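Local structure of toluene, o-xylene monooxygenase oxygenase subunit (Pseudomonas stutzeri, 2INC) at residues G92-L97 / G244-A249. The protein forms part of the oxygenase component of toluene/o-xylene monooxygenase, a bacterial enzyme complex that probably hydroxylates aromatic hydrocarbons. Residues are numbered along the deposited sequence; the frame is centred on the assembly and turned at random.
Sequences GLFDQL and GLLAQA
With chi1 at -80°, L93 swings CG clear of its own carbonyl carbon and reaches across to L245. L246 turns the other way, CG anti to its backbone N (chi1 -177°), and this lifts its two methyls to the far end of the F94 ring. The first pair meets at roughly a right angle: L93 CD1 sits 3.6 Å from L245 CB, while L93 CD2 lies 3.7 Å from L245 CD1. In the second pair, L246 forks against one end of the ring, CD1 lying 4.0 Å from F94 CZ and CD2 4.1 Å from the same atom. The same ring also meets Y164, their planes only about 10° apart, and touches L242. Replacing F94 by an alanine is likely to open a gap beside both L246 methyls and take from Y164 a nearly parallel ring. L93 also packs on Y89 of the second copy of this protein, and Q96 O accepts a hydrogen bond from Q248 NE2 of that subunit, with the reciprocal bond present. Segments 92-97 and 244-249, on helices 76-99 and 241-268, run antiparallel, joined by buried apolar packing at the interface with that copy, within the all-helical, ferritin-like fold of the methane/phenol/alkene hydroxylase family.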
# COMPACT_ATOMS: atom_id res chain seq x y z
N GLY B 92 -15.91 -17.09 5.95
CA GLY B 92 -15.40 -18.14 6.77
C GLY B 92 -16.49 -19.07 7.25
O GLY B 92 -16.31 -20.29 7.21
N LEU B 93 -17.60 -18.51 7.77
CA LEU B 93 -18.76 -19.31 8.19
C LEU B 93 -19.22 -20.20 7.10
O LEU B 93 -19.43 -21.39 7.33
CB LEU B 93 -19.96 -18.48 8.57
CG LEU B 93 -19.88 -17.91 9.98
CD1 LEU B 93 -21.07 -16.95 10.27
CD2 LEU B 93 -19.79 -19.08 10.99
N PHE B 94 -19.41 -19.64 5.92
CA PHE B 94 -19.84 -20.47 4.78
C PHE B 94 -18.85 -21.60 4.54
O PHE B 94 -19.23 -22.74 4.28
CB PHE B 94 -19.95 -19.63 3.51
CG PHE B 94 -21.12 -18.63 3.51
CD1 PHE B 94 -21.28 -17.76 2.43
CD2 PHE B 94 -22.02 -18.57 4.57
CE1 PHE B 94 -22.30 -16.86 2.39
CE2 PHE B 94 -23.09 -17.63 4.54
CZ PHE B 94 -23.23 -16.81 3.43
N ASP B 95 -17.55 -21.26 4.57
CA ASP B 95 -16.53 -22.24 4.19
C ASP B 95 -16.49 -23.31 5.26
O ASP B 95 -16.50 -24.47 4.98
CB ASP B 95 -15.19 -21.54 4.07
CG ASP B 95 -14.05 -22.44 3.66
OD1 ASP B 95 -14.24 -23.44 2.91
OD2 ASP B 95 -12.89 -22.03 3.98
N GLN B 96 -16.43 -22.90 6.52
CA GLN B 96 -16.18 -23.86 7.59
C GLN B 96 -17.42 -24.70 7.94
O GLN B 96 -17.30 -25.88 8.29
CB GLN B 96 -15.46 -23.10 8.75
CG GLN B 96 -14.06 -22.70 8.15
CD GLN B 96 -12.99 -22.33 9.14
OE1 GLN B 96 -12.83 -23.00 10.13
NE2 GLN B 96 -12.20 -21.25 8.83
N LEU B 97 -18.63 -24.15 7.73
CA LEU B 97 -19.84 -24.90 8.04
C LEU B 97 -20.13 -25.91 6.91
O LEU B 97 -20.60 -27.02 7.18
CB LEU B 97 -21.03 -23.96 8.36
CG LEU B 97 -20.94 -23.37 9.79
CD1 LEU B 97 -22.00 -22.29 10.03
CD2 LEU B 97 -21.10 -24.46 10.83
N GLY B 244 -28.75 -18.53 11.51
CA GLY B 244 -28.80 -17.80 12.80
C GLY B 244 -27.67 -16.79 12.77
O GLY B 244 -27.89 -15.61 12.98
N LEU B 245 -26.47 -17.24 12.42
CA LEU B 245 -25.31 -16.31 12.39
C LEU B 245 -25.31 -15.30 11.24
O LEU B 245 -24.92 -14.15 11.44
CB LEU B 245 -24.00 -17.09 12.40
CG LEU B 245 -23.74 -17.83 13.71
CD1 LEU B 245 -22.53 -18.75 13.52
CD2 LEU B 245 -23.51 -16.86 14.89
N LEU B 246 -25.68 -15.76 10.05
CA LEU B 246 -25.78 -14.92 8.86
C LEU B 246 -26.73 -13.73 9.11
O LEU B 246 -26.40 -12.57 8.78
CB LEU B 246 -26.31 -15.76 7.68
CG LEU B 246 -26.40 -15.03 6.34
CD1 LEU B 246 -25.00 -14.41 6.05
CD2 LEU B 246 -26.84 -16.00 5.17
N ALA B 247 -27.90 -14.00 9.69
CA ALA B 247 -28.89 -12.97 9.89
C ALA B 247 -28.39 -11.96 10.92
O ALA B 247 -28.60 -10.73 10.80
CB ALA B 247 -30.26 -13.63 10.33
N GLN B 248 -27.72 -12.45 11.95
CA GLN B 248 -27.14 -11.51 12.94
C GLN B 248 -26.05 -10.64 12.29
O GLN B 248 -25.94 -9.44 12.61
CB GLN B 248 -26.58 -12.31 14.11
CG GLN B 248 -25.96 -11.46 15.21
CD GLN B 248 -25.46 -12.32 16.35
OE1 GLN B 248 -25.72 -13.52 16.36
NE2 GLN B 248 -24.76 -11.72 17.32
N ALA B 249 -25.24 -11.24 11.37
CA ALA B 249 -24.18 -10.51 10.65
C ALA B 249 -24.81 -9.40 9.80
O ALA B 249 -24.31 -8.30 9.73
CB ALA B 249 -23.42 -11.43 9.78